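Local coordinates for protein 433aa long hypothetical phosphoribosylglycinamide formyl transferase (Pyrococcus horikoshii, PDB 2DWC) that is an ATP-grasp family protein that binds adenosine-5'-diphosphate and pairs two copies of its chain in the assembly, at residues B[27-32]-B[299-304]; B[32-37]-B[85-90]; B[45-50]-B[54-59]; B[346-351]-B[371-376]. All coordinates share one frame; numbering follows the deposited sequence.

Interactions 1, 2 and 3 gather around helix 29-40 of the Rossmann-like region: interactions 1 and 2 share Lys32 and have centres about 9 Å apart, as do interactions 2 and 3. Interaction 1 takes the helix start to the ATP-grasp region, and interaction 3 meets it where Ser27 N bonds Asp49 OD2 (2.7 Å). Interaction 4, in the PurT-type C-terminal region, has its centre about 12 Å from that of interaction 1; Lys32 NZ reaches Phe376 O at 2.9 Å in a weak hydrogen bond. The side chain of Leu30 is about 13 Å from the bound adenosine-5'-diphosphate, so interaction 1 lies apart from the nucleotide. All four contacts reach the second subunit.

Interaction 1: residues B[27-32]-B[299-304]; sequences SGELGK and TGMVTL
Leu30 and Met301 make a small apolar contact between two regions of the chain, the start of helix 29-40 in the Rossmann-like part and the end of a 3-10 segment, just ahead of a short helix, in the ATP-grasp part. The closest CA atoms, those of Leu30 and Met301, are 7.9 Å apart, so the space is spanned by side chains. Leu30 and Met301 cross at about a right angle: Leu30 CD2 lies 3.8 Å from Met301 CG and 4.1 Å from Met301 SD. A bend at the last torsion of Met301 (chi3 -84°) turns CE off the line of the chain, while its sulfur comes within 4.3 Å of Glu29 CG. Phe314 of helix 313-322 touches both Leu30 and Met301.

Within each segment, backbone and hydroxyl bonds fix the turn. Gly28 takes the N-cap position, within a sequence consistent with a Rossmann-type glycine motif, and its O accepts from Lys32 N at 2.9 Å. On the other side Gly300 O is gripped twice, by Thr303 N at 3.0 Å and by Thr303 OG1 at 2.7 Å, the hydroxyl nearly in line with the carbonyl bond (167°). Glu29 lends its methylene to the contact but sends OE1 to a salt bridge with Lys378. The two regions thus meet here by dispersion between a methyl, a methylene and a thioether, while the neighbouring carboxylate is probably compensated by Lys378 in a third part of the chain.

Interaction 2: residues B[32-37]-B[85-90]; sequences KEIAIE and AIIPEI
Ile34 leans its side chain from helix 29-40 toward Ile87 and Glu89, and its two branches meet different atoms. The side chain sets out toward segment 85-90 at CB, and the touching is done by the atoms beyond it. CG2, anti to the backbone N, lies 4.4 Å from Ile87 CD1. The longer branch takes the place beside that N (chi1 -66°); its CG1 faces the Glu89 carboxylate, and its extended end (chi2 169°) carries CD1 into the angle between Ile87 and Glu89, 4.3 Å from Ile87 CG2. The separation of CD1 from Glu89 OE2 is too short to be trusted, and the exact fit of this carboxylate against the branch is doubtful.

The setting is a Rossmann-like parallel sheet of order 62-65, 44-49, 21-25, 85-88, with helix 29-40 packed on one face. Ile22 of the inner strand 21-25, the neighbour of 85-88, touches both Ile34 and Ile87, closing the layer between helix and sheet. Glu89 follows the end of strand 85-88; its chain, bent at chi2 (-78°), approaches Ile34 from the opposite direction. Elsewhere on the helix, Glu33 and Glu37 form salt bridges with Arg40 and Arg374 of the second subunit, and Ile36 packs on Ile36 of that subunit.

Interaction 3: residues B[45-50]-B[54-59]; sequences VVAVDR and APAMQV
Apolar packing between Ala47 and Met57 leads this contact, in which strand 44-49 meets the short, weakly bonded helix 55-59 that follows it in a beta-alpha-beta unit ending at strand 62-65. The segment axes approach to 7.5 Å and run nearly antiparallel, at 154°, as expected when the chain doubles back over its own strand. Ala47 CB presses against the helix, 3.7 Å from Met57 CG and 4.3 Å from Ala56 CB; its small size lets the backbones come close, with the CA atoms of Ala47 and Met57 5.2 Å apart. Met57 is extended beyond CG (chi3 -172°) and lies along the strand, its CE packed, not bonded, against the strand backbone, 3.2 Å from Asp49 N and 3.5 Å from Asp49 CB. Nearer the loop, Asp49 CB faces Ala54 CB at 4.2 Å. Ser63 and Val65 of strand 62-65 also touch Met57.

Polar bonds stay within each segment or lead elsewhere. Asp49 OD1 accepts from Arg50 N at 2.6 Å through its anti lone pair, with an N-H...O angle of 156°, while OD2 takes the backbone N of Ser27. A weak bond from Ala54 N to Met57 SD joins the start of the helix to the methionine. Asp49 is therefore two-sided: its methylene belongs to the apolar layer, and two backbone N-H groups share its buried carboxylate, probably spreading the negative charge and limiting rotation of the group.

Interaction 4: residues B[346-351]-B[371-376]; sequences HVIKAK and ATVRLF
Within the mixed beta-sheet that reaches into the PurT-type C-terminal region, strands 343-349 and 371-375 both pair antiparallel with strand 386-393, so the two are linked through a shared neighbour. They meet through three aliphatic side chains, and their nearest CA atoms, those of Ile348 and Leu375, remain 8.5 Å apart. Ile348 points toward the other strand, and its extended longer branch (chi2 170°) sets CD1 between two residues of that strand separated by a single position: CD1 is 4.4 Å from Val373 CG1 and 4.3 Å from Leu375 CD2. Ile411 touches both Ile348 and Val373, and Val407 of helix 397-409 also packs on Val373.

Two polar side chains beside this contact each make one bond to their own strand. His346 ND1 donates to Val347 O at 3.0 Å, in the carbonyl plane and on a lone pair, and the acceptor lies close to the plane of the ring. The same imidazole meets His409 edge-to-face. Arg374 folds back in a similar way: NH1 bonds Val373 O at 3.0 Å, but this donor stands above the carbonyl plane, 38° out of it, while the oxygen is nearly coplanar with the guanidinium. Thr372 CG2 lies 3.9 Å above one guanidinium face, displaced toward its rim. NH1 and NH2 of Arg374 both reach the Glu37 carboxylate of the second subunit in a salt bridge.

Chemically the sites are separate. The strands touch by methyl groups at a loose van der Waals distance, whereas the end of Arg374 leads away from Ile348 to a carboxylate across the subunit interface, which would probably stabilise its positive charge.

Interaction 1: residues B[27-32]-B[299-304]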
loop_
_atom_site.group_PDB
_atom_site.type_symbol
_atom_site.label_atom_id
_atom_site.label_comp_id
_atom_site.label_asym_id
_atom_site.label_seq_id
_atom_site.Cartn_x
_atom_site.Cartn_y
_atom_site.Cartn_z
ATOM N N SER B 27 -2.536 -17.701 -1.773
ATOM C CA SER B 27 -2.898 -16.351 -2.176
ATOM C C SER B 27 -3.847 -15.674 -1.215
ATOM O O SER B 27 -4.746 -14.948 -1.631
ATOM C CB SER B 27 -3.533 -16.411 -3.583
ATOM O OG SER B 27 -2.587 -16.964 -4.518
ATOM N N GLY B 28 -3.665 -15.945 0.080
ATOM C CA GLY B 28 -4.495 -15.280 1.090
ATOM C C GLY B 28 -4.088 -13.814 1.322
ATOM O O GLY B 28 -3.350 -13.217 0.527
ATOM N N GLU B 29 -4.563 -13.243 2.439
ATOM C CA GLU B 29 -4.311 -11.851 2.725
ATOM C C GLU B 29 -2.821 -11.494 2.847
ATOM O O GLU B 29 -2.458 -10.362 2.537
ATOM C CB GLU B 29 -5.068 -11.436 3.996
ATOM C CG GLU B 29 -4.743 -12.296 5.219
ATOM C CD GLU B 29 -5.740 -13.457 5.487
ATOM O OE1 GLU B 29 -6.212 -14.171 4.552
ATOM O OE2 GLU B 29 -6.014 -13.672 6.684
ATOM N N LEU B 30 -2.002 -12.426 3.331
ATOM C CA LEU B 30 -0.584 -12.139 3.474
ATOM C C LEU B 30 0.045 -12.065 2.074
ATOM O O LEU B 30 0.808 -11.132 1.768
ATOM C CB LEU B 30 0.068 -13.242 4.339
ATOM C CG LEU B 30 -0.591 -13.404 5.731
ATOM C CD1 LEU B 30 0.389 -14.239 6.569
ATOM C CD2 LEU B 30 -0.856 -12.062 6.445
ATOM N N GLY B 31 -0.321 -13.012 1.225
ATOM C CA GLY B 31 0.185 -12.986 -0.141
ATOM C C GLY B 31 -0.308 -11.750 -0.887
ATOM O O GLY B 31 0.378 -11.193 -1.755
ATOM N N LYS B 32 -1.525 -11.305 -0.574
ATOM C CA LYS B 32 -2.055 -10.116 -1.258
ATOM C C LYS B 32 -1.166 -8.896 -0.991
ATOM O O LYS B 32 -0.907 -8.107 -1.918
ATOM C CB LYS B 32 -3.494 -9.823 -0.759
ATOM C CG LYS B 32 -4.167 -8.664 -1.458
ATOM C CD LYS B 32 -5.589 -8.479 -0.848
ATOM C CE LYS B 32 -6.464 -7.663 -1.774
ATOM N NZ LYS B 32 -7.808 -7.413 -1.119
ATOM N N THR B 299 0.080 -12.099 12.648
ATOM C CA THR B 299 0.208 -11.097 13.714
ATOM C C THR B 299 0.993 -9.904 13.203
ATOM O O THR B 299 0.798 -8.778 13.668
ATOM C CB THR B 299 0.924 -11.700 14.927
ATOM O OG1 THR B 299 2.235 -12.114 14.532
ATOM C CG2 THR B 299 0.114 -12.930 15.454
ATOM N N GLY B 300 1.843 -10.163 12.216
ATOM C CA GLY B 300 2.655 -9.116 11.612
ATOM C C GLY B 300 1.885 -8.131 10.753
ATOM O O GLY B 300 2.472 -7.172 10.282
ATOM N N MET B 301 0.581 -8.338 10.549
ATOM C CA MET B 301 -0.177 -7.356 9.757
ATOM C C MET B 301 -0.159 -5.997 10.428
ATOM O O MET B 301 -0.358 -4.990 9.782
ATOM C CB MET B 301 -1.623 -7.819 9.489
ATOM C CG MET B 301 -1.690 -8.828 8.307
ATOM S SD MET B 301 -3.424 -9.200 7.878
ATOM C CE MET B 301 -3.825 -10.489 9.049
ATOM N N VAL B 302 0.103 -5.957 11.729
ATOM C CA VAL B 302 0.201 -4.638 12.381
ATOM C C VAL B 302 1.251 -3.734 11.694
ATOM O O VAL B 302 1.101 -2.500 11.651
ATOM C CB VAL B 302 0.536 -4.804 13.877
ATOM C CG1 VAL B 302 1.909 -5.445 14.069
ATOM C CG2 VAL B 302 0.496 -3.409 14.561
ATOM N N THR B 303 2.286 -4.341 11.096
ATOM C CA THR B 303 3.325 -3.551 10.440
ATOM C C THR B 303 2.857 -2.788 9.189
ATOM O O THR B 303 3.568 -1.921 8.679
ATOM C CB THR B 303 4.579 -4.383 10.115
ATOM O OG1 THR B 303 4.246 -5.404 9.167
ATOM C CG2 THR B 303 5.143 -5.010 11.420
ATOM N N LEU B 304 1.630 -3.084 8.736
ATOM C CA LEU B 304 1.027 -2.321 7.639
ATOM C C LEU B 304 0.834 -0.889 8.167
ATOM O O LEU B 304 0.744 0.066 7.395
ATOM C CB LEU B 304 -0.349 -2.908 7.321
ATOM C CG LEU B 304 -0.229 -4.274 6.648
ATOM C CD1 LEU B 304 -1.654 -4.872 6.465
ATOM C CD2 LEU B 304 0.453 -4.115 5.262
#

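Interaction 2: residues B[32-37]-B[85-90]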
loop_
_atom_site.group_PDB
_atom_site.type_symbol
_atom_site.label_atom_id
_atom_site.label_comp_id
_atom_site.label_asym_id
_atom_site.label_seq_id
_atom_site.Cartn_x
_atom_site.Cartn_y
_atom_site.Cartn_z
ATOM N N LYS B 32 -1.525 -11.305 -0.574
ATOM C CA LYS B 32 -2.055 -10.116 -1.258
ATOM C C LYS B 32 -1.166 -8.896 -0.991
ATOM O O LYS B 32 -0.907 -8.107 -1.918
ATOM C CB LYS B 32 -3.494 -9.823 -0.759
ATOM C CG LYS B 32 -4.167 -8.664 -1.458
ATOM C CD LYS B 32 -5.589 -8.479 -0.848
ATOM C CE LYS B 32 -6.464 -7.663 -1.774
ATOM N NZ LYS B 32 -7.808 -7.413 -1.119
ATOM N N GLU B 33 -0.748 -8.700 0.272
ATOM C CA GLU B 33 0.122 -7.569 0.578
ATOM C C GLU B 33 1.538 -7.724 -0.022
ATOM O O GLU B 33 2.155 -6.714 -0.432
ATOM C CB GLU B 33 0.151 -7.298 2.106
ATOM C CG GLU B 33 -1.155 -6.588 2.558
ATOM C CD GLU B 33 -1.248 -5.104 2.111
ATOM O OE1 GLU B 33 -2.385 -4.547 2.167
ATOM O OE2 GLU B 33 -0.206 -4.476 1.737
ATOM N N ILE B 34 2.045 -8.955 -0.151
ATOM C CA ILE B 34 3.345 -9.123 -0.827
ATOM C C ILE B 34 3.121 -8.744 -2.314
ATOM O O ILE B 34 3.936 -8.075 -2.946
ATOM C CB ILE B 34 3.824 -10.591 -0.767
ATOM C CG1 ILE B 34 4.128 -10.967 0.696
ATOM C CG2 ILE B 34 5.091 -10.793 -1.649
ATOM C CD1 ILE B 34 4.355 -12.462 0.875
ATOM N N ALA B 35 1.979 -9.142 -2.873
ATOM C CA ALA B 35 1.718 -8.810 -4.264
ATOM C C ALA B 35 1.625 -7.307 -4.467
ATOM O O ALA B 35 2.051 -6.778 -5.505
ATOM C CB ALA B 35 0.393 -9.508 -4.742
ATOM N N ILE B 36 1.009 -6.618 -3.513
ATOM C CA ILE B 36 0.886 -5.156 -3.627
ATOM C C ILE B 36 2.267 -4.491 -3.588
ATOM O O ILE B 36 2.544 -3.581 -4.375
ATOM C CB ILE B 36 -0.055 -4.626 -2.486
ATOM C CG1 ILE B 36 -1.499 -4.915 -2.876
ATOM C CG2 ILE B 36 0.069 -3.094 -2.353
ATOM C CD1 ILE B 36 -2.479 -4.664 -1.748
ATOM N N GLU B 37 3.157 -4.923 -2.699
ATOM C CA GLU B 37 4.503 -4.278 -2.753
ATOM C C GLU B 37 5.232 -4.629 -4.043
ATOM O O GLU B 37 5.925 -3.780 -4.651
ATOM C CB GLU B 37 5.339 -4.724 -1.575
ATOM C CG GLU B 37 6.732 -4.037 -1.571
ATOM C CD GLU B 37 6.666 -2.496 -1.414
ATOM O OE1 GLU B 37 5.656 -1.925 -0.878
ATOM O OE2 GLU B 37 7.663 -1.868 -1.811
ATOM N N ALA B 85 11.639 -16.082 -7.470
ATOM C CA ALA B 85 11.423 -16.557 -6.105
ATOM C C ALA B 85 10.109 -17.265 -6.021
ATOM O O ALA B 85 9.119 -16.787 -6.597
ATOM C CB ALA B 85 11.426 -15.369 -5.099
ATOM N N ILE B 86 10.112 -18.408 -5.328
ATOM C CA ILE B 86 8.902 -19.230 -5.067
ATOM C C ILE B 86 8.647 -18.978 -3.576
ATOM O O ILE B 86 9.471 -19.310 -2.730
ATOM C CB ILE B 86 9.221 -20.694 -5.327
ATOM C CG1 ILE B 86 9.531 -20.838 -6.801
ATOM C CG2 ILE B 86 8.013 -21.594 -4.884
ATOM C CD1 ILE B 86 9.936 -22.283 -7.182
ATOM N N ILE B 87 7.512 -18.354 -3.290
ATOM C CA ILE B 87 7.136 -17.890 -1.954
ATOM C C ILE B 87 5.961 -18.640 -1.374
ATOM O O ILE B 87 4.797 -18.341 -1.679
ATOM C CB ILE B 87 6.802 -16.375 -2.048
ATOM C CG1 ILE B 87 7.968 -15.612 -2.695
ATOM C CG2 ILE B 87 6.504 -15.812 -0.662
ATOM C CD1 ILE B 87 7.772 -14.070 -2.876
ATOM N N PRO B 88 6.241 -19.652 -0.556
ATOM C CA PRO B 88 5.164 -20.437 0.071
ATOM C C PRO B 88 4.505 -19.566 1.124
ATOM O O PRO B 88 5.195 -18.994 1.961
ATOM C CB PRO B 88 5.893 -21.629 0.707
ATOM C CG PRO B 88 7.289 -21.586 0.233
ATOM C CD PRO B 88 7.584 -20.142 -0.170
ATOM N N GLU B 89 3.171 -19.454 1.093
ATOM C CA GLU B 89 2.468 -18.624 2.051
ATOM C C GLU B 89 1.749 -19.474 3.099
ATOM O O GLU B 89 1.306 -18.971 4.137
ATOM C CB GLU B 89 1.491 -17.741 1.295
ATOM C CG GLU B 89 2.217 -16.868 0.283
ATOM C CD GLU B 89 2.887 -15.686 0.961
ATOM O OE1 GLU B 89 3.774 -15.871 1.857
ATOM O OE2 GLU B 89 2.507 -14.561 0.603
ATOM N N ILE B 90 1.683 -20.767 2.837
ATOM C CA ILE B 90 1.070 -21.708 3.757
ATOM C C ILE B 90 1.930 -22.940 3.931
ATOM O O ILE B 90 2.900 -23.140 3.205
ATOM C CB ILE B 90 -0.302 -22.123 3.252
ATOM C CG1 ILE B 90 -0.208 -22.704 1.839
ATOM C CG2 ILE B 90 -1.185 -20.912 3.247
ATOM C CD1 ILE B 90 -1.477 -23.425 1.403
#

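Interaction 3: residues B[45-50]-B[54-59]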
loop_
_atom_site.group_PDB
_atom_site.type_symbol
_atom_site.label_atom_id
_atom_site.label_comp_id
_atom_site.label_asym_id
_atom_site.label_seq_id
_atom_site.Cartn_x
_atom_site.Cartn_y
_atom_site.Cartn_z
ATOM N N VAL B 45 3.874 -10.625 -10.763
ATOM C CA VAL B 45 3.359 -11.546 -9.736
ATOM C C VAL B 45 2.451 -12.627 -10.296
ATOM O O VAL B 45 1.499 -12.313 -11.013
ATOM C CB VAL B 45 2.476 -10.780 -8.699
ATOM C CG1 VAL B 45 2.001 -11.729 -7.578
ATOM C CG2 VAL B 45 3.297 -9.652 -8.080
ATOM N N VAL B 46 2.739 -13.880 -9.955
ATOM C CA VAL B 46 1.873 -14.975 -10.366
ATOM C C VAL B 46 1.425 -15.566 -9.019
ATOM O O VAL B 46 2.254 -15.869 -8.160
ATOM C CB VAL B 46 2.627 -15.997 -11.181
ATOM C CG1 VAL B 46 1.709 -17.171 -11.501
ATOM C CG2 VAL B 46 3.069 -15.357 -12.454
ATOM N N ALA B 47 0.106 -15.691 -8.852
ATOM C CA ALA B 47 -0.469 -16.160 -7.585
ATOM C C ALA B 47 -1.150 -17.497 -7.765
ATOM O O ALA B 47 -1.971 -17.651 -8.668
ATOM C CB ALA B 47 -1.512 -15.101 -7.118
ATOM N N VAL B 48 -0.864 -18.421 -6.863
ATOM C CA VAL B 48 -1.435 -19.770 -6.926
ATOM C C VAL B 48 -2.218 -20.091 -5.663
ATOM O O VAL B 48 -1.826 -19.710 -4.548
ATOM C CB VAL B 48 -0.271 -20.820 -7.032
ATOM C CG1 VAL B 48 -0.812 -22.278 -7.246
ATOM C CG2 VAL B 48 0.662 -20.415 -8.206
ATOM N N ASP B 49 -3.340 -20.781 -5.828
ATOM C CA ASP B 49 -4.067 -21.258 -4.662
ATOM C C ASP B 49 -5.068 -22.329 -5.103
ATOM O O ASP B 49 -5.122 -22.673 -6.286
ATOM C CB ASP B 49 -4.765 -20.127 -3.881
ATOM C CG ASP B 49 -4.840 -20.423 -2.380
ATOM O OD1 ASP B 49 -5.196 -21.574 -1.980
ATOM O OD2 ASP B 49 -4.605 -19.485 -1.571
ATOM N N ARG B 50 -5.827 -22.870 -4.157
ATOM C CA ARG B 50 -6.776 -23.941 -4.484
ATOM C C ARG B 50 -8.126 -23.459 -4.925
ATOM O O ARG B 50 -8.996 -24.286 -5.304
ATOM C CB ARG B 50 -6.947 -24.900 -3.275
ATOM C CG ARG B 50 -7.504 -24.197 -2.078
ATOM C CD ARG B 50 -7.474 -25.104 -0.827
ATOM N NE ARG B 50 -8.182 -26.360 -1.046
ATOM C CZ ARG B 50 -9.501 -26.464 -1.212
ATOM N NH1 ARG B 50 -10.277 -25.376 -1.201
ATOM N NH2 ARG B 50 -10.052 -27.666 -1.339
ATOM N N ALA B 54 -8.723 -15.662 -5.274
ATOM C CA ALA B 54 -8.212 -15.543 -3.903
ATOM C C ALA B 54 -7.660 -14.101 -3.814
ATOM O O ALA B 54 -7.301 -13.477 -4.834
ATOM C CB ALA B 54 -7.085 -16.593 -3.697
ATOM N N PRO B 55 -7.542 -13.561 -2.597
ATOM C CA PRO B 55 -7.060 -12.183 -2.427
ATOM C C PRO B 55 -5.854 -11.771 -3.260
ATOM O O PRO B 55 -5.908 -10.752 -3.966
ATOM C CB PRO B 55 -6.829 -12.083 -0.914
ATOM C CG PRO B 55 -7.933 -12.981 -0.344
ATOM C CD PRO B 55 -7.875 -14.205 -1.316
ATOM N N ALA B 56 -4.768 -12.552 -3.205
ATOM C CA ALA B 56 -3.570 -12.174 -3.968
ATOM C C ALA B 56 -3.750 -12.305 -5.475
ATOM O O ALA B 56 -3.102 -11.588 -6.254
ATOM C CB ALA B 56 -2.373 -12.998 -3.504
ATOM N N MET B 57 -4.618 -13.218 -5.908
ATOM C CA MET B 57 -4.870 -13.397 -7.335
ATOM C C MET B 57 -5.516 -12.125 -7.919
ATOM O O MET B 57 -5.283 -11.789 -9.073
ATOM C CB MET B 57 -5.832 -14.581 -7.569
ATOM C CG MET B 57 -5.148 -15.922 -7.327
ATOM S SD MET B 57 -6.399 -17.209 -7.527
ATOM C CE MET B 57 -5.392 -18.647 -6.947
ATOM N N GLN B 58 -6.309 -11.412 -7.112
ATOM C CA GLN B 58 -7.003 -10.218 -7.625
ATOM C C GLN B 58 -6.025 -9.087 -7.962
ATOM O O GLN B 58 -6.233 -8.323 -8.903
ATOM C CB GLN B 58 -8.050 -9.733 -6.593
ATOM C CG GLN B 58 -9.237 -10.757 -6.508
ATOM C CD GLN B 58 -10.261 -10.333 -5.497
ATOM O OE1 GLN B 58 -10.585 -9.158 -5.404
ATOM N NE2 GLN B 58 -10.781 -11.286 -4.728
ATOM N N VAL B 59 -4.929 -9.034 -7.205
ATOM C CA VAL B 59 -3.907 -7.992 -7.392
ATOM C C VAL B 59 -2.766 -8.451 -8.324
ATOM O O VAL B 59 -2.122 -7.637 -8.958
ATOM C CB VAL B 59 -3.307 -7.591 -6.023
ATOM C CG1 VAL B 59 -1.993 -6.801 -6.211
ATOM C CG2 VAL B 59 -4.352 -6.683 -5.281
#

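Interaction 4: residues B[346-351]-B[371-376]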
loop_
_atom_site.group_PDB
_atom_site.type_symbol
_atom_site.label_atom_id
_atom_site.label_comp_id
_atom_site.label_asym_id
_atom_site.label_seq_id
_atom_site.Cartn_x
_atom_site.Cartn_y
_atom_site.Cartn_z
ATOM N N HIS B 346 -7.072 -5.746 14.742
ATOM C CA HIS B 346 -8.062 -6.628 15.320
ATOM C C HIS B 346 -8.743 -7.293 14.113
ATOM O O HIS B 346 -9.102 -6.615 13.139
ATOM C CB HIS B 346 -9.086 -5.873 16.173
ATOM C CG HIS B 346 -9.914 -6.790 17.017
ATOM N ND1 HIS B 346 -10.883 -7.620 16.483
ATOM C CD2 HIS B 346 -9.847 -7.090 18.342
ATOM C CE1 HIS B 346 -11.372 -8.394 17.440
ATOM N NE2 HIS B 346 -10.759 -8.096 18.573
ATOM N N VAL B 347 -8.873 -8.613 14.149
ATOM C CA VAL B 347 -9.496 -9.314 13.025
ATOM C C VAL B 347 -10.976 -9.034 12.862
ATOM O O VAL B 347 -11.657 -8.594 13.795
ATOM C CB VAL B 347 -9.299 -10.859 13.166
ATOM C CG1 VAL B 347 -7.806 -11.161 13.315
ATOM C CG2 VAL B 347 -10.084 -11.397 14.383
ATOM N N ILE B 348 -11.447 -9.244 11.627
ATOM C CA ILE B 348 -12.864 -9.124 11.273
ATOM C C ILE B 348 -13.138 -10.532 10.754
ATOM O O ILE B 348 -12.680 -10.919 9.663
ATOM C CB ILE B 348 -13.086 -8.073 10.171
ATOM C CG1 ILE B 348 -12.702 -6.665 10.714
ATOM C CG2 ILE B 348 -14.546 -8.082 9.763
ATOM C CD1 ILE B 348 -12.665 -5.584 9.616
ATOM N N LYS B 349 -13.844 -11.324 11.566
ATOM C CA LYS B 349 -14.095 -12.729 11.210
ATOM C C LYS B 349 -15.545 -13.019 10.930
ATOM O O LYS B 349 -16.423 -12.438 11.556
ATOM C CB LYS B 349 -13.635 -13.669 12.331
ATOM C CG LYS B 349 -12.214 -13.456 12.800
ATOM C CD LYS B 349 -11.648 -14.727 13.426
ATOM C CE LYS B 349 -12.650 -15.370 14.384
ATOM N NZ LYS B 349 -12.220 -16.758 14.734
ATOM N N ALA B 350 -15.795 -13.941 9.998
ATOM C CA ALA B 350 -17.174 -14.262 9.649
ATOM C C ALA B 350 -17.770 -15.171 10.702
ATOM O O ALA B 350 -17.094 -16.082 11.191
ATOM C CB ALA B 350 -17.234 -14.968 8.273
ATOM N N LYS B 351 -19.036 -14.923 11.006
ATOM C CA LYS B 351 -19.778 -15.724 11.972
ATOM C C LYS B 351 -20.790 -16.555 11.186
ATOM O O LYS B 351 -21.569 -17.311 11.762
ATOM C CB LYS B 351 -20.506 -14.826 12.961
ATOM C CG LYS B 351 -19.622 -14.223 14.017
ATOM C CD LYS B 351 -19.013 -15.314 14.883
ATOM C CE LYS B 351 -18.528 -14.744 16.218
ATOM N NZ LYS B 351 -18.043 -15.799 17.165
ATOM N N ALA B 371 -7.487 5.267 12.258
ATOM C CA ALA B 371 -7.739 3.850 12.050
ATOM C C ALA B 371 -8.310 3.694 10.653
ATOM O O ALA B 371 -8.701 4.665 10.004
ATOM C CB ALA B 371 -8.749 3.344 13.040
ATOM N N THR B 372 -8.315 2.459 10.174
ATOM C CA THR B 372 -8.962 2.183 8.899
ATOM C C THR B 372 -9.195 0.692 8.844
ATOM O O THR B 372 -8.949 0.006 9.831
ATOM C CB THR B 372 -8.150 2.677 7.654
ATOM O OG1 THR B 372 -9.013 2.584 6.495
ATOM C CG2 THR B 372 -6.885 1.838 7.432
ATOM N N VAL B 373 -9.735 0.181 7.735
ATOM C CA VAL B 373 -9.910 -1.258 7.648
ATOM C C VAL B 373 -9.345 -1.756 6.317
ATOM O O VAL B 373 -9.167 -0.977 5.363
ATOM C CB VAL B 373 -11.425 -1.700 7.693
ATOM C CG1 VAL B 373 -12.085 -1.252 9.040
ATOM C CG2 VAL B 373 -12.150 -1.120 6.510
ATOM N N ARG B 374 -9.036 -3.040 6.273
ATOM C CA ARG B 374 -8.607 -3.688 5.012
ATOM C C ARG B 374 -9.545 -4.878 4.913
ATOM O O ARG B 374 -9.705 -5.638 5.903
ATOM C CB ARG B 374 -7.134 -4.135 5.034
ATOM C CG ARG B 374 -6.207 -3.098 4.379
ATOM C CD ARG B 374 -5.733 -2.025 5.299
ATOM N NE ARG B 374 -4.946 -1.021 4.563
ATOM C CZ ARG B 374 -5.499 -0.016 3.862
ATOM N NH1 ARG B 374 -6.832 0.110 3.817
ATOM N NH2 ARG B 374 -4.739 0.839 3.178
ATOM N N LEU B 375 -10.191 -5.030 3.744
ATOM C CA LEU B 375 -11.162 -6.108 3.534
ATOM C C LEU B 375 -10.464 -6.925 2.448
ATOM O O LEU B 375 -10.112 -6.384 1.386
ATOM C CB LEU B 375 -12.487 -5.499 3.062
ATOM C CG LEU B 375 -13.103 -4.529 4.113
ATOM C CD1 LEU B 375 -14.408 -3.890 3.536
ATOM C CD2 LEU B 375 -13.483 -5.341 5.398
ATOM N N PHE B 376 -10.369 -8.233 2.688
ATOM C CA PHE B 376 -9.492 -9.042 1.853
ATOM C C PHE B 376 -9.969 -9.449 0.509
ATOM O O PHE B 376 -9.154 -9.882 -0.305
ATOM C CB PHE B 376 -9.015 -10.298 2.628
ATOM C CG PHE B 376 -8.388 -9.985 3.993
ATOM C CD1 PHE B 376 -7.634 -8.828 4.196
ATOM C CD2 PHE B 376 -8.519 -10.915 5.044
ATOM C CE1 PHE B 376 -7.007 -8.583 5.438
ATOM C CE2 PHE B 376 -7.894 -10.676 6.266
ATOM C CZ PHE B 376 -7.148 -9.524 6.461
#